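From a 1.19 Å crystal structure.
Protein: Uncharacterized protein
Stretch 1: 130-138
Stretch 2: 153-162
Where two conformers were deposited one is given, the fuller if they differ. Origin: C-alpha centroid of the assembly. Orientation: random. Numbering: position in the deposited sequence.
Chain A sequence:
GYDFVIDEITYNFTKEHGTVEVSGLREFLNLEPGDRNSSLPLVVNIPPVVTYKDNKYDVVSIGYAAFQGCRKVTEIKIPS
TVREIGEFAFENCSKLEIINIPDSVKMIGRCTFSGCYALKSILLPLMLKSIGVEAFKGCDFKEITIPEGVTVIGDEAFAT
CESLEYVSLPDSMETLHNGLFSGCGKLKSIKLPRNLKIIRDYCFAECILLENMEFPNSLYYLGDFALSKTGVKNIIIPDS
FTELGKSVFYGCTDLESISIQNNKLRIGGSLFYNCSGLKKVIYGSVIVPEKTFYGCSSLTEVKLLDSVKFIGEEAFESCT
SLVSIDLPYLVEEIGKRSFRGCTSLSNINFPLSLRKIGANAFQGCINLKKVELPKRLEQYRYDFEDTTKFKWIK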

# COMPACT_ATOMS: atom_id res chain seq x y z
N SER A 130 4.27 -14.33 -15.58
CA SER A 130 3.53 -13.13 -15.20
C SER A 130 2.26 -13.44 -14.45
O SER A 130 1.64 -14.50 -14.62
CB SER A 130 3.20 -12.27 -16.42
OG SER A 130 2.25 -12.92 -17.26
N ILE A 131 1.90 -12.50 -13.59
CA ILE A 131 0.68 -12.53 -12.80
C ILE A 131 -0.05 -11.22 -13.05
O ILE A 131 0.53 -10.15 -12.90
CB ILE A 131 0.97 -12.70 -11.30
CG1 ILE A 131 1.63 -14.05 -11.04
CG2 ILE A 131 -0.29 -12.50 -10.43
CD1 ILE A 131 2.20 -14.23 -9.60
N GLY A 132 -1.32 -11.30 -13.45
CA GLY A 132 -2.05 -10.12 -13.89
C GLY A 132 -2.66 -9.30 -12.78
O GLY A 132 -2.62 -9.65 -11.62
N VAL A 133 -3.29 -8.21 -13.22
CA VAL A 133 -4.01 -7.29 -12.33
C VAL A 133 -5.08 -8.06 -11.55
O VAL A 133 -5.87 -8.82 -12.12
CB VAL A 133 -4.59 -6.14 -13.14
CG1 VAL A 133 -5.56 -5.30 -12.30
CG2 VAL A 133 -3.48 -5.29 -13.68
N GLU A 134 -5.08 -7.91 -10.23
CA GLU A 134 -6.11 -8.47 -9.39
C GLU A 134 -6.20 -10.00 -9.52
O GLU A 134 -7.22 -10.59 -9.24
CB GLU A 134 -7.45 -7.81 -9.63
CG GLU A 134 -7.43 -6.34 -9.23
CD GLU A 134 -8.65 -5.56 -9.62
OE1 GLU A 134 -9.70 -6.12 -9.89
OE2 GLU A 134 -8.56 -4.30 -9.61
N ALA A 135 -5.11 -10.65 -9.91
CA ALA A 135 -5.18 -12.09 -10.23
C ALA A 135 -5.66 -12.95 -9.08
O ALA A 135 -6.34 -13.95 -9.29
CB ALA A 135 -3.81 -12.57 -10.74
N PHE A 136 -5.23 -12.61 -7.86
CA PHE A 136 -5.54 -13.39 -6.67
C PHE A 136 -6.29 -12.56 -5.61
O PHE A 136 -6.28 -12.91 -4.44
CB PHE A 136 -4.29 -14.02 -6.06
CG PHE A 136 -3.61 -15.01 -6.96
CD1 PHE A 136 -4.14 -16.29 -7.13
CD2 PHE A 136 -2.50 -14.66 -7.73
CE1 PHE A 136 -3.53 -17.19 -7.95
CE2 PHE A 136 -1.91 -15.60 -8.56
CZ PHE A 136 -2.45 -16.85 -8.66
N LYS A 137 -6.97 -11.50 -6.05
CA LYS A 137 -7.59 -10.58 -5.11
C LYS A 137 -8.65 -11.30 -4.28
O LYS A 137 -9.61 -11.90 -4.81
CB LYS A 137 -8.18 -9.39 -5.86
CG LYS A 137 -8.87 -8.38 -4.97
CD LYS A 137 -9.27 -7.12 -5.73
CE LYS A 137 -9.75 -6.03 -4.79
NZ LYS A 137 -9.95 -4.73 -5.51
N GLY A 138 -8.49 -11.30 -2.97
CA GLY A 138 -9.45 -11.94 -2.08
C GLY A 138 -9.21 -13.39 -1.79
O GLY A 138 -9.91 -13.97 -0.98
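Stretch 2 153-162: IGDEAFATCE

Stretch 2 lies beside stretch 1 as the next, nearly identical layer of a stack, running in the same direction. Ile 153 pairs with Ile 131 in a parallel beta bridge, CA to CA 4.7 Å; beyond it, Glu 134 faces Ala 157 and Gly 138 faces Cys 161, with CA atoms 3.9 and 4.7 Å apart. After the bridge both stretches fold through a type II turn and then a type I turn, Gly 132 to Ala 135 and Glu 134 to Lys 137 in one, Gly 154 to Ala 157 and Glu 156 to Ala 159 in the other. Glu 134 and Glu 156 both have positive phi.

Backbone hydrogen bonds join the layers. Gly 154 N donates to Ile 131 O (2.8 Å), whereas the other three donors lie in stretch 1: Glu 134 N to Asp 155 O (2.9 Å), Phe 136 N to Ala 157 O (2.8 Å) and Gly 138 N to Ala 159 O (2.9 Å). Ala 159 O also accepts from Thr 160 OG1 at 2.7 Å, so it serves both its own turn and the neighbouring layer. Lys 137 N comes within 3.3 Å of Ala 157 O at a poor angle; its bond is a weak one to Glu 134 O, also 3.3 Å.

Glycine suits position 154 because a CB there would clash with Val 133 N and Gly 132 C. Inside, Ile 131 CG2 packs 4.0 Å from Ala 157 CB, and the same methyl of Ala 157 lies, through CB, 3.7 Å from Gly 132 O, so the small apolar side chain sits buried against stretch 1. The rings of Phe 136 and Phe 158 are nearly parallel (6°) but slid apart, with centroids 5.4 Å from each other. Toward solvent, the extended Lys 137 forms a salt bridge from NZ to Glu 156 OE1 (2.8 Å), supplying positive charge where Glu 134 OE2 lies only 3.8 Å from Glu 156 OE1.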

# COMPACT_ATOMS: atom_id res chain seq x y z
N ILE A 153 4.07 -8.58 -11.76
CA ILE A 153 2.94 -8.86 -10.93
C ILE A 153 2.07 -7.63 -10.94
O ILE A 153 2.52 -6.54 -10.54
CB ILE A 153 3.31 -9.26 -9.49
CG1 ILE A 153 4.26 -10.46 -9.46
CG2 ILE A 153 2.05 -9.57 -8.69
CD1 ILE A 153 4.81 -10.75 -8.06
N GLY A 154 0.85 -7.74 -11.44
CA GLY A 154 0.01 -6.58 -11.67
C GLY A 154 -0.58 -5.95 -10.41
O GLY A 154 -0.60 -6.52 -9.33
N ASP A 155 -1.13 -4.75 -10.61
CA ASP A 155 -1.77 -4.00 -9.57
C ASP A 155 -2.74 -4.87 -8.78
O ASP A 155 -3.53 -5.63 -9.36
CB ASP A 155 -2.61 -2.83 -10.16
CG ASP A 155 -1.81 -1.77 -10.86
OD1 ASP A 155 -0.59 -1.82 -10.85
OD2 ASP A 155 -2.48 -0.82 -11.37
N GLU A 156 -2.69 -4.74 -7.46
CA GLU A 156 -3.69 -5.36 -6.59
C GLU A 156 -3.77 -6.89 -6.76
O GLU A 156 -4.78 -7.50 -6.38
CB GLU A 156 -5.07 -4.71 -6.74
CG GLU A 156 -5.12 -3.28 -6.18
CD GLU A 156 -6.51 -2.71 -6.06
OE1 GLU A 156 -7.51 -3.45 -6.11
OE2 GLU A 156 -6.61 -1.47 -5.91
N ALA A 157 -2.68 -7.52 -7.18
CA ALA A 157 -2.74 -8.97 -7.43
C ALA A 157 -3.07 -9.78 -6.18
O ALA A 157 -3.70 -10.83 -6.30
CB ALA A 157 -1.44 -9.46 -8.07
N PHE A 158 -2.64 -9.30 -5.00
CA PHE A 158 -2.88 -9.97 -3.74
C PHE A 158 -3.67 -9.08 -2.79
O PHE A 158 -3.63 -9.25 -1.57
CB PHE A 158 -1.56 -10.43 -3.11
CG PHE A 158 -0.86 -11.44 -3.96
CD1 PHE A 158 -1.33 -12.74 -3.96
CD2 PHE A 158 0.19 -11.09 -4.80
CE1 PHE A 158 -0.77 -13.71 -4.76
CE2 PHE A 158 0.78 -12.08 -5.60
CZ PHE A 158 0.26 -13.37 -5.58
N ALA A 159 -4.39 -8.10 -3.33
CA ALA A 159 -5.18 -7.22 -2.45
C ALA A 159 -6.27 -8.02 -1.73
O ALA A 159 -6.87 -8.94 -2.33
CB ALA A 159 -5.79 -6.08 -3.23
N THR A 160 -6.53 -7.67 -0.46
CA THR A 160 -7.59 -8.27 0.34
C THR A 160 -7.36 -9.75 0.53
O THR A 160 -8.31 -10.47 0.83
CB THR A 160 -9.02 -7.91 -0.14
OG1 THR A 160 -9.39 -8.65 -1.28
CG2 THR A 160 -9.14 -6.47 -0.48
N CYS A 161 -6.12 -10.22 0.50
CA CYS A 161 -5.80 -11.59 0.88
C CYS A 161 -5.61 -11.58 2.41
O CYS A 161 -4.51 -11.39 2.95
CB CYS A 161 -4.56 -12.06 0.15
SG CYS A 161 -4.86 -12.31 -1.64
N GLU A 162 -6.74 -11.76 3.10
CA GLU A 162 -6.82 -11.45 4.53
C GLU A 162 -6.23 -12.52 5.45
O GLU A 162 -6.09 -12.26 6.64
CB GLU A 162 -8.27 -11.09 4.94
CG GLU A 162 -8.77 -9.81 4.23
CD GLU A 162 -10.15 -9.36 4.61
OE1 GLU A 162 -10.97 -10.17 5.08
OE2 GLU A 162 -10.43 -8.16 4.42
O HOH W 1 -9.14 -13.55 2.09